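PDB 2ZBV: adenosyl-chloride synthase from Thermotoga maritima, which binds adenosine and probably cleaves S-adenosyl-L-methionine with a small nucleophile such as chloride or hydroxide. Local coordinates for residues I2-D7 with H13-A18; I32-E37 with S47-R52; V62-V67 with P134-L139. All blocks are in the same frame, centred on the assembly; numbering follows the deposited sequence.

Interaction 1. Residues I2-D7 with H13-A18; sequences IGFLTD and HYVGVA. With ADN (adenosine), chain D.
The phenyl ring of Phe4 reaches from strand 2-6 to helix 14-25 and meets Val15 and Ala18 obliquely, while the ring of His36 makes a T-shaped pair with it. Phe4 CZ lies 3.9 Å from Ala18 CB, and Phe4 CE2 lies 4.1 Å from Val15 CG1, so the far end of the ring bridges two side chains nearly one helical turn apart. CG anti to the backbone N (chi1 -157°) aims the ring at the helix, and its size bridges the wide gap between elements whose axes approach no closer than 11.2 Å. Thr6 adds a looser touch, its OG1 4.4 Å from Val15 CG2. That hydroxyl is hydrogen-bonded to His36 ND1 and to Trp8 N, which ties the end of the strand to the loops beside it.

The other flat group of note is the carboxylate of Asp7, just past the strand. Asp7 accepts a hydrogen bond from each ribose hydroxyl of adenosine, O3' to OD1 and O2' to OD2, both 2.8 Å. One carboxylate thus holds the vicinal diol in a two-point grip, and the backbone N of Phe41 is also hydrogen-bonded to OD2. Across the subunit boundary, Asp7 packs on Phe180 of the second subunit, and Tyr14 OH bonds Asp178 OD2 of that same chain, placing the contact beside a pocket shared between subunits.

The strand and helix run in broadly opposite directions, at 147°, as the first two elements of a beta-alpha-beta unit completed by strand 31-33. In the sheet, strand 2-6 lies between strands 31-33 and 62-66.

Interaction 2. Residues I32-E37 with S47-R52; sequences IDITHE and SHVLYR
After strand 31-33 the chain turns a corner at Ile34, facing helix 47-52 where the backbones come nearest, with Ile34 CA 7.9 Å from Leu50 CA; an ST turn at Thr35 follows. The contact between Ile34, Thr35 and Val49 is apolar and centred on one methyl: Val49 CG1 lies 3.9 Å from Ile34 CG2 and 4.0 Å from Thr35 CG2. Ile34 and Val49 lie alongside each other, pointing opposite ways, whereas the Thr35 side chain is roughly perpendicular to that of Val49.

Thr35 divides its two branches between different tasks. With OG1 anti to the backbone N (chi1 179°), its hydroxyl accepts from Glu37 N at 3.0 Å, closing the ST turn, and also hydrogen-bonds Lys11 O of the third subunit, while CG2 faces the helix. Replacing Thr35 by alanine removes both branches, which would probably leave Glu37 N and Lys11 O of the third subunit without this partner and open a small gap beside Val49.

Asp33 OD1 forms a salt bridge with Lys19. His36 NE2 donates a hydrogen bond to Asp33 OD2 (2.8 Å), which sits in the imidazole plane, yet the histidine meets that oxygen from above the carboxylate, 78° out of its plane.

Interaction 3. Residues V62-V67 with P134-L139; sequences VFLVVV and PVAAHL. With ADN (adenosine), chain D.
Val62 and Ala136 form the close-packed heart of this contact, with Val62 CG1 3.9 Å from Ala136 CB. The second methyl of the same valine takes the next step along the helix: Val62 CG2 lies 4.1 Å from Leu139 CB, the two side chains set nearly perpendicular. Because CG1 is anti to the backbone N (chi1 173°), the valine turns one methyl to Ala136 and the other to Leu139, residues separated by nearly one turn. The small side chain of Ala136 lets the backbones come together here. Ala136 CA is 6.2 Å from Leu64 CA, and the axes approach to 8.6 Å.

The packing slackens toward both ends. Leu64 touches only through its stem, Leu64 CB lying 4.3 Å from Ala136 CB, and its side chain also touches Ile22 of helix 14-25. Farther along the strand, Val66 and Val67 no longer meet the helix but line the adenosine pocket, where Val66 O lies 3.3 Å from O3' of the nucleoside. At the other end, Leu139 is partly exposed, so this margin probably faces solvent, in contrast to the buried Val62, Leu64 and Ala136. Across the segments the attachment is wholly apolar, without hydrogen bonds.

Strand 62-66 and helix 134-139 run almost exactly antiparallel, at 177°, with the helix lying along one face of the mixed sheet. Val89 of the neighbouring strand 87-91 also touches Ala136 and Leu139, and Pro134 and Ala137 rest on Ile25 of helix 14-25. On the opposite face of the strand, Phe63 and Val65 pack against helix 43-54, which places strand 62-66 between helices.

In the fold
From the N terminus, strand 2-6 leads through a short loop to helix 14-25, and interaction 1 closes that loop. Interaction 2 follows, closing the turn between strand 31-33 and helix 43-54. Interaction 3 then spans the long excursion from strand 62-66 to helix 127-140, which includes three further strands and a helix. The three are in series, none nested in or crossing another. They converge on one sheet, where strand 2-6 lies between strands 31-33 and 62-66: Phe4 O meets Ile34 N and Leu5 O meets Val66 N in probable hydrogen bonds. Leu50 also packs on Val65, joining interactions 2 and 3, while interactions 1 and 3 both reach adenosine.

Interaction 1. Residues I2-D7 with H13-A18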
loop_
_atom_site.group_PDB
_atom_site.type_symbol
_atom_site.label_atom_id
_atom_site.label_comp_id
_atom_site.label_asym_id
_atom_site.label_seq_id
_atom_site.Cartn_x
_atom_site.Cartn_y
_atom_site.Cartn_z
ATOM N N ILE A 2 -12.601 -5.970 -10.702
ATOM C CA ILE A 2 -11.303 -6.286 -11.281
ATOM C C ILE A 2 -10.288 -6.578 -10.165
ATOM O O ILE A 2 -10.098 -5.750 -9.279
ATOM C CB ILE A 2 -10.781 -5.099 -12.141
ATOM C CG1 ILE A 2 -11.572 -5.016 -13.448
ATOM C CG2 ILE A 2 -9.301 -5.264 -12.440
ATOM C CD1 ILE A 2 -11.256 -3.765 -14.266
ATOM N N GLY A 3 -9.661 -7.757 -10.207
ATOM C CA GLY A 3 -8.653 -8.126 -9.216
ATOM C C GLY A 3 -7.310 -7.763 -9.830
ATOM O O GLY A 3 -6.966 -8.277 -10.888
ATOM N N PHE A 4 -6.540 -6.915 -9.154
ATOM C CA PHE A 4 -5.272 -6.395 -9.682
ATOM C C PHE A 4 -4.031 -6.982 -8.990
ATOM O O PHE A 4 -3.863 -6.841 -7.775
ATOM C CB PHE A 4 -5.332 -4.865 -9.523
ATOM C CG PHE A 4 -4.423 -4.078 -10.446
ATOM C CD1 PHE A 4 -3.660 -4.697 -11.435
ATOM C CD2 PHE A 4 -4.336 -2.688 -10.299
ATOM C CE1 PHE A 4 -2.815 -3.941 -12.270
ATOM C CE2 PHE A 4 -3.497 -1.919 -11.122
ATOM C CZ PHE A 4 -2.734 -2.554 -12.111
ATOM N N LEU A 5 -3.161 -7.626 -9.772
ATOM C CA LEU A 5 -1.938 -8.254 -9.247
ATOM C C LEU A 5 -0.710 -7.925 -10.121
ATOM O O LEU A 5 -0.730 -8.155 -11.330
ATOM C CB LEU A 5 -2.150 -9.774 -9.184
ATOM C CG LEU A 5 -1.038 -10.748 -8.772
ATOM C CD1 LEU A 5 -0.488 -10.385 -7.407
ATOM C CD2 LEU A 5 -1.615 -12.169 -8.727
ATOM N N THR A 6 0.351 -7.388 -9.512
ATOM C CA THR A 6 1.577 -7.038 -10.247
ATOM C C THR A 6 2.824 -7.094 -9.354
ATOM O O THR A 6 2.741 -7.376 -8.158
ATOM C CB THR A 6 1.546 -5.585 -10.804
ATOM O OG1 THR A 6 1.832 -4.667 -9.740
ATOM C CG2 THR A 6 0.174 -5.236 -11.415
ATOM N N ASP A 7 3.975 -6.797 -9.958
ATOM C CA ASP A 7 5.253 -6.743 -9.256
ATOM C C ASP A 7 5.759 -5.301 -9.371
ATOM O O ASP A 7 6.950 -5.043 -9.237
ATOM C CB ASP A 7 6.263 -7.715 -9.900
ATOM C CG ASP A 7 6.579 -7.369 -11.362
ATOM O OD1 ASP A 7 5.765 -6.676 -12.006
ATOM O OD2 ASP A 7 7.633 -7.804 -11.875
ATOM N N HIS A 13 4.605 5.246 -9.327
ATOM C CA HIS A 13 3.311 5.745 -9.782
ATOM C C HIS A 13 2.667 4.827 -10.825
ATOM O O HIS A 13 1.581 5.117 -11.333
ATOM C CB HIS A 13 3.474 7.145 -10.387
ATOM C CG HIS A 13 4.326 7.175 -11.619
ATOM N ND1 HIS A 13 5.701 7.258 -11.572
ATOM C CD2 HIS A 13 3.999 7.088 -12.930
ATOM C CE1 HIS A 13 6.186 7.220 -12.801
ATOM N NE2 HIS A 13 5.173 7.117 -13.644
ATOM N N TYR A 14 3.326 3.716 -11.138
ATOM C CA TYR A 14 2.810 2.797 -12.145
ATOM C C TYR A 14 1.419 2.271 -11.842
ATOM O O TYR A 14 0.540 2.273 -12.705
ATOM C CB TYR A 14 3.764 1.612 -12.324
ATOM C CG TYR A 14 5.195 2.009 -12.636
ATOM C CD1 TYR A 14 5.471 3.018 -13.557
ATOM C CD2 TYR A 14 6.268 1.343 -12.043
ATOM C CE1 TYR A 14 6.783 3.355 -13.885
ATOM C CE2 TYR A 14 7.589 1.667 -12.363
ATOM C CZ TYR A 14 7.839 2.673 -13.287
ATOM O OH TYR A 14 9.143 2.996 -13.615
ATOM N N VAL A 15 1.210 1.810 -10.619
ATOM C CA VAL A 15 -0.095 1.280 -10.269
ATOM C C VAL A 15 -1.170 2.346 -10.452
ATOM O O VAL A 15 -2.214 2.084 -11.045
ATOM C CB VAL A 15 -0.113 0.764 -8.819
ATOM C CG1 VAL A 15 -1.541 0.485 -8.386
ATOM C CG2 VAL A 15 0.729 -0.510 -8.727
ATOM N N GLY A 16 -0.900 3.550 -9.958
ATOM C CA GLY A 16 -1.864 4.631 -10.084
ATOM C C GLY A 16 -2.234 4.998 -11.515
ATOM O O GLY A 16 -3.408 5.242 -11.799
ATOM N N VAL A 17 -1.260 5.046 -12.424
ATOM C CA VAL A 17 -1.581 5.410 -13.808
ATOM C C VAL A 17 -2.423 4.345 -14.494
ATOM O O VAL A 17 -3.265 4.666 -15.321
ATOM C CB VAL A 17 -0.309 5.701 -14.658
ATOM C CG1 VAL A 17 0.400 6.925 -14.116
ATOM C CG2 VAL A 17 0.627 4.513 -14.651
ATOM N N ALA A 18 -2.192 3.078 -14.150
ATOM C CA ALA A 18 -2.968 1.984 -14.717
ATOM C C ALA A 18 -4.405 2.092 -14.216
ATOM O O ALA A 18 -5.353 1.822 -14.958
ATOM C CB ALA A 18 -2.385 0.643 -14.309
HETATM O "O5'" ADN D . 5.596 -3.454 -18.088
HETATM C "C5'" ADN D . 5.610 -3.824 -16.705
HETATM C "C4'" ADN D . 6.588 -4.979 -16.498
HETATM O "O4'" ADN D . 7.958 -4.608 -16.840
HETATM C "C3'" ADN D . 6.643 -5.467 -15.032
HETATM O "O3'" ADN D . 5.690 -6.504 -14.807
HETATM C "C2'" ADN D . 8.110 -5.923 -14.873
HETATM O "O2'" ADN D . 8.200 -7.315 -14.569
HETATM C "C1'" ADN D . 8.793 -5.593 -16.198
HETATM N N9 ADN D . 10.140 -5.049 -15.949
HETATM C C8 ADN D . 10.432 -3.835 -15.362
HETATM N N7 ADN D . 11.716 -3.666 -15.287
HETATM C C5 ADN D . 12.338 -4.744 -15.813
HETATM C C6 ADN D . 13.696 -5.124 -16.001
HETATM N N6 ADN D . 14.728 -4.286 -15.599
HETATM N N1 ADN D . 13.955 -6.318 -16.580
HETATM C C2 ADN D . 12.969 -7.147 -16.979
HETATM N N3 ADN D . 11.681 -6.825 -16.820
HETATM C C4 ADN D . 11.328 -5.652 -16.250
#

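Interaction 2. Residues I32-E37 with S47-R52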
loop_
_atom_site.group_PDB
_atom_site.type_symbol
_atom_site.label_atom_id
_atom_site.label_comp_id
_atom_site.label_asym_id
_atom_site.label_seq_id
_atom_site.Cartn_x
_atom_site.Cartn_y
_atom_site.Cartn_z
ATOM N N ILE A 32 -9.878 -4.027 -7.094
ATOM C CA ILE A 32 -9.409 -4.523 -5.808
ATOM C C ILE A 32 -7.997 -5.025 -6.007
ATOM O O ILE A 32 -7.758 -5.904 -6.815
ATOM C CB ILE A 32 -10.270 -5.676 -5.273
ATOM C CG1 ILE A 32 -11.715 -5.190 -5.084
ATOM C CG2 ILE A 32 -9.669 -6.191 -3.952
ATOM C CD1 ILE A 32 -12.627 -6.184 -4.379
ATOM N N ASP A 33 -7.062 -4.432 -5.281
ATOM C CA ASP A 33 -5.669 -4.832 -5.374
ATOM C C ASP A 33 -5.466 -6.136 -4.616
ATOM O O ASP A 33 -5.845 -6.259 -3.454
ATOM C CB ASP A 33 -4.770 -3.751 -4.772
ATOM C CG ASP A 33 -4.828 -2.441 -5.545
ATOM O OD1 ASP A 33 -4.758 -1.374 -4.902
ATOM O OD2 ASP A 33 -4.928 -2.473 -6.792
ATOM N N ILE A 34 -4.900 -7.121 -5.292
ATOM C CA ILE A 34 -4.602 -8.396 -4.668
ATOM C C ILE A 34 -3.268 -8.117 -3.974
ATOM O O ILE A 34 -3.119 -8.347 -2.773
ATOM C CB ILE A 34 -4.505 -9.504 -5.741
ATOM C CG1 ILE A 34 -5.912 -9.751 -6.315
ATOM C CG2 ILE A 34 -3.931 -10.793 -5.140
ATOM C CD1 ILE A 34 -5.965 -10.723 -7.478
ATOM N N THR A 35 -2.316 -7.607 -4.754
ATOM C CA THR A 35 -1.001 -7.185 -4.266
ATOM C C THR A 35 -0.162 -6.655 -5.412
ATOM O O THR A 35 -0.293 -7.092 -6.546
ATOM C CB THR A 35 -0.176 -8.295 -3.566
ATOM O OG1 THR A 35 1.088 -7.742 -3.160
ATOM C CG2 THR A 35 0.103 -9.448 -4.495
ATOM N N HIS A 36 0.690 -5.692 -5.103
ATOM C CA HIS A 36 1.563 -5.108 -6.107
ATOM C C HIS A 36 2.992 -5.279 -5.645
ATOM O O HIS A 36 3.913 -4.654 -6.182
ATOM C CB HIS A 36 1.225 -3.631 -6.281
ATOM C CG HIS A 36 -0.119 -3.404 -6.896
ATOM N ND1 HIS A 36 -0.401 -3.749 -8.198
ATOM C CD2 HIS A 36 -1.275 -2.936 -6.370
ATOM C CE1 HIS A 36 -1.674 -3.505 -8.450
ATOM N NE2 HIS A 36 -2.227 -3.011 -7.357
ATOM N N GLU A 37 3.166 -6.145 -4.648
ATOM C CA GLU A 37 4.478 -6.393 -4.074
ATOM C C GLU A 37 5.091 -7.750 -4.395
ATOM O O GLU A 37 5.931 -8.237 -3.641
ATOM C CB GLU A 37 4.430 -6.220 -2.554
ATOM C CG GLU A 37 3.891 -4.877 -2.085
ATOM C CD GLU A 37 4.619 -3.706 -2.705
ATOM O OE1 GLU A 37 5.865 -3.747 -2.767
ATOM O OE2 GLU A 37 3.947 -2.740 -3.123
ATOM N N SER A 47 1.970 -16.659 -9.742
ATOM C CA SER A 47 1.023 -17.697 -10.169
ATOM C C SER A 47 0.315 -18.300 -8.962
ATOM O O SER A 47 -0.883 -18.568 -9.005
ATOM C CB SER A 47 1.729 -18.789 -11.002
ATOM O OG SER A 47 2.567 -19.640 -10.229
ATOM N N HIS A 48 1.054 -18.490 -7.874
ATOM C CA HIS A 48 0.477 -19.029 -6.640
ATOM C C HIS A 48 -0.449 -18.031 -5.947
ATOM O O HIS A 48 -1.567 -18.379 -5.562
ATOM C CB HIS A 48 1.590 -19.436 -5.675
ATOM C CG HIS A 48 2.294 -20.695 -6.072
ATOM N ND1 HIS A 48 1.664 -21.921 -6.085
ATOM C CD2 HIS A 48 3.567 -20.917 -6.474
ATOM C CE1 HIS A 48 2.521 -22.846 -6.480
ATOM N NE2 HIS A 48 3.684 -22.263 -6.721
ATOM N N VAL A 49 0.022 -16.795 -5.773
ATOM C CA VAL A 49 -0.783 -15.749 -5.131
ATOM C C VAL A 49 -2.094 -15.534 -5.892
ATOM O O VAL A 49 -3.153 -15.358 -5.292
ATOM C CB VAL A 49 -0.032 -14.387 -5.079
ATOM C CG1 VAL A 49 -0.965 -13.312 -4.525
ATOM C CG2 VAL A 49 1.213 -14.496 -4.176
ATOM N N LEU A 50 -2.011 -15.550 -7.218
ATOM C CA LEU A 50 -3.187 -15.359 -8.072
ATOM C C LEU A 50 -4.244 -16.424 -7.801
ATOM O O LEU A 50 -5.409 -16.118 -7.558
ATOM C CB LEU A 50 -2.781 -15.433 -9.543
ATOM C CG LEU A 50 -3.940 -15.405 -10.541
ATOM C CD1 LEU A 50 -4.634 -14.052 -10.474
ATOM C CD2 LEU A 50 -3.400 -15.666 -11.954
ATOM N N TYR A 51 -3.839 -17.684 -7.846
ATOM C CA TYR A 51 -4.794 -18.757 -7.595
ATOM C C TYR A 51 -5.447 -18.634 -6.217
ATOM O O TYR A 51 -6.668 -18.621 -6.096
ATOM C CB TYR A 51 -4.113 -20.116 -7.713
ATOM C CG TYR A 51 -4.990 -21.239 -7.219
ATOM C CD1 TYR A 51 -6.209 -21.522 -7.837
ATOM C CD2 TYR A 51 -4.623 -21.995 -6.104
ATOM C CE1 TYR A 51 -7.044 -22.531 -7.356
ATOM C CE2 TYR A 51 -5.454 -23.006 -5.614
ATOM C CZ TYR A 51 -6.659 -23.265 -6.244
ATOM O OH TYR A 51 -7.482 -24.248 -5.755
ATOM N N ARG A 52 -4.630 -18.540 -5.176
ATOM C CA ARG A 52 -5.163 -18.438 -3.823
ATOM C C ARG A 52 -6.108 -17.262 -3.626
ATOM O O ARG A 52 -7.162 -17.407 -3.008
ATOM C CB ARG A 52 -4.002 -18.415 -2.826
ATOM C CG ARG A 52 -3.183 -19.686 -2.968
ATOM C CD ARG A 52 -1.987 -19.793 -2.069
ATOM N NE ARG A 52 -1.197 -20.949 -2.490
ATOM C CZ ARG A 52 -0.252 -21.526 -1.757
ATOM N NH1 ARG A 52 0.032 -21.060 -0.549
ATOM N NH2 ARG A 52 0.411 -22.567 -2.245
#

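Interaction 3. Residues V62-V67 with P134-L139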
loop_
_atom_site.group_PDB
_atom_site.type_symbol
_atom_site.label_atom_id
_atom_site.label_comp_id
_atom_site.label_asym_id
_atom_site.label_seq_id
_atom_site.Cartn_x
_atom_site.Cartn_y
_atom_site.Cartn_z
ATOM N N VAL A 62 -12.754 -10.250 -13.375
ATOM C CA VAL A 62 -11.707 -10.109 -14.380
ATOM C C VAL A 62 -10.414 -9.800 -13.619
ATOM O O VAL A 62 -10.355 -8.843 -12.859
ATOM C CB VAL A 62 -11.992 -8.939 -15.352
ATOM C CG1 VAL A 62 -10.792 -8.731 -16.266
ATOM C CG2 VAL A 62 -13.242 -9.237 -16.193
ATOM N N PHE A 63 -9.390 -10.620 -13.821
ATOM C CA PHE A 63 -8.115 -10.426 -13.146
ATOM C C PHE A 63 -7.071 -9.793 -14.062
ATOM O O PHE A 63 -6.824 -10.272 -15.168
ATOM C CB PHE A 63 -7.590 -11.767 -12.626
ATOM C CG PHE A 63 -8.420 -12.356 -11.513
ATOM C CD1 PHE A 63 -8.163 -12.028 -10.184
ATOM C CD2 PHE A 63 -9.461 -13.240 -11.797
ATOM C CE1 PHE A 63 -8.931 -12.575 -9.143
ATOM C CE2 PHE A 63 -10.238 -13.795 -10.764
ATOM C CZ PHE A 63 -9.965 -13.455 -9.432
ATOM N N LEU A 64 -6.471 -8.706 -13.597
ATOM C CA LEU A 64 -5.430 -8.012 -14.352
ATOM C C LEU A 64 -4.124 -8.446 -13.700
ATOM O O LEU A 64 -3.797 -7.992 -12.611
ATOM C CB LEU A 64 -5.626 -6.507 -14.229
ATOM C CG LEU A 64 -4.573 -5.577 -14.842
ATOM C CD1 LEU A 64 -4.329 -5.904 -16.310
ATOM C CD2 LEU A 64 -5.082 -4.152 -14.680
ATOM N N VAL A 65 -3.399 -9.343 -14.362
ATOM C CA VAL A 65 -2.170 -9.888 -13.804
ATOM C C VAL A 65 -0.961 -9.506 -14.642
ATOM O O VAL A 65 -0.773 -10.019 -15.743
ATOM C CB VAL A 65 -2.261 -11.426 -13.719
ATOM C CG1 VAL A 65 -1.080 -11.986 -12.922
ATOM C CG2 VAL A 65 -3.593 -11.823 -13.092
ATOM N N VAL A 66 -0.134 -8.618 -14.105
ATOM C CA VAL A 66 1.026 -8.159 -14.840
ATOM C C VAL A 66 2.373 -8.252 -14.126
ATOM O O VAL A 66 2.786 -7.338 -13.407
ATOM C CB VAL A 66 0.828 -6.695 -15.328
ATOM C CG1 VAL A 66 1.957 -6.304 -16.276
ATOM C CG2 VAL A 66 -0.516 -6.554 -16.039
ATOM N N VAL A 67 3.033 -9.387 -14.332
ATOM C CA VAL A 67 4.390 -9.667 -13.844
ATOM C C VAL A 67 4.888 -10.068 -15.224
ATOM O O VAL A 67 4.734 -11.214 -15.660
ATOM C CB VAL A 67 4.425 -10.846 -12.868
ATOM C CG1 VAL A 67 5.861 -11.090 -12.404
ATOM C CG2 VAL A 67 3.530 -10.544 -11.672
ATOM N N PRO A 134 -6.462 -1.537 -20.052
ATOM C CA PRO A 134 -7.670 -1.182 -20.804
ATOM C C PRO A 134 -8.485 -2.396 -21.250
ATOM O O PRO A 134 -9.719 -2.357 -21.255
ATOM C CB PRO A 134 -7.124 -0.347 -21.970
ATOM C CG PRO A 134 -5.694 -0.820 -22.119
ATOM C CD PRO A 134 -5.258 -0.969 -20.683
ATOM N N VAL A 135 -7.804 -3.477 -21.614
ATOM C CA VAL A 135 -8.503 -4.687 -22.023
ATOM C C VAL A 135 -9.327 -5.233 -20.855
ATOM O O VAL A 135 -10.502 -5.592 -21.022
ATOM C CB VAL A 135 -7.512 -5.755 -22.528
ATOM C CG1 VAL A 135 -8.182 -7.122 -22.585
ATOM C CG2 VAL A 135 -7.023 -5.368 -23.925
ATOM N N ALA A 136 -8.723 -5.280 -19.668
ATOM C CA ALA A 136 -9.434 -5.759 -18.486
ATOM C C ALA A 136 -10.622 -4.838 -18.226
ATOM O O ALA A 136 -11.707 -5.296 -17.873
ATOM C CB ALA A 136 -8.505 -5.772 -17.269
ATOM N N ALA A 137 -10.407 -3.536 -18.399
ATOM C CA ALA A 137 -11.461 -2.553 -18.184
ATOM C C ALA A 137 -12.656 -2.799 -19.106
ATOM O O ALA A 137 -13.801 -2.739 -18.659
ATOM C CB ALA A 137 -10.926 -1.146 -18.396
ATOM N N HIS A 138 -12.389 -3.067 -20.384
ATOM C CA HIS A 138 -13.462 -3.323 -21.354
ATOM C C HIS A 138 -14.195 -4.630 -21.039
ATOM O O HIS A 138 -15.426 -4.693 -21.087
ATOM C CB HIS A 138 -12.899 -3.381 -22.789
ATOM C CG HIS A 138 -12.476 -2.050 -23.333
ATOM N ND1 HIS A 138 -13.355 -0.999 -23.497
ATOM C CD2 HIS A 138 -11.266 -1.594 -23.740
ATOM C CE1 HIS A 138 -12.703 0.047 -23.976
ATOM N NE2 HIS A 138 -11.434 -0.287 -24.133
ATOM N N LEU A 139 -13.439 -5.672 -20.718
ATOM C CA LEU A 139 -14.033 -6.957 -20.385
ATOM C C LEU A 139 -14.954 -6.811 -19.172
ATOM O O LEU A 139 -16.068 -7.329 -19.164
ATOM C CB LEU A 139 -12.941 -7.989 -20.086
ATOM C CG LEU A 139 -12.128 -8.504 -21.274
ATOM C CD1 LEU A 139 -10.934 -9.314 -20.775
ATOM C CD2 LEU A 139 -13.022 -9.367 -22.170
HETATM O "O5'" ADN D . 5.596 -3.454 -18.088
HETATM C "C5'" ADN D . 5.610 -3.824 -16.705
HETATM C "C4'" ADN D . 6.588 -4.979 -16.498
HETATM O "O4'" ADN D . 7.958 -4.608 -16.840
HETATM C "C3'" ADN D . 6.643 -5.467 -15.032
HETATM O "O3'" ADN D . 5.690 -6.504 -14.807
HETATM C "C2'" ADN D . 8.110 -5.923 -14.873
HETATM O "O2'" ADN D . 8.200 -7.315 -14.569
HETATM C "C1'" ADN D . 8.793 -5.593 -16.198
HETATM N N9 ADN D . 10.140 -5.049 -15.949
HETATM C C8 ADN D . 10.432 -3.835 -15.362
HETATM N N7 ADN D . 11.716 -3.666 -15.287
HETATM C C5 ADN D . 12.338 -4.744 -15.813
HETATM C C6 ADN D . 13.696 -5.124 -16.001
HETATM N N6 ADN D . 14.728 -4.286 -15.599
HETATM N N1 ADN D . 13.955 -6.318 -16.580
HETATM C C2 ADN D . 12.969 -7.147 -16.979
HETATM N N3 ADN D . 11.681 -6.825 -16.820
HETATM C C4 ADN D . 11.328 -5.652 -16.250
#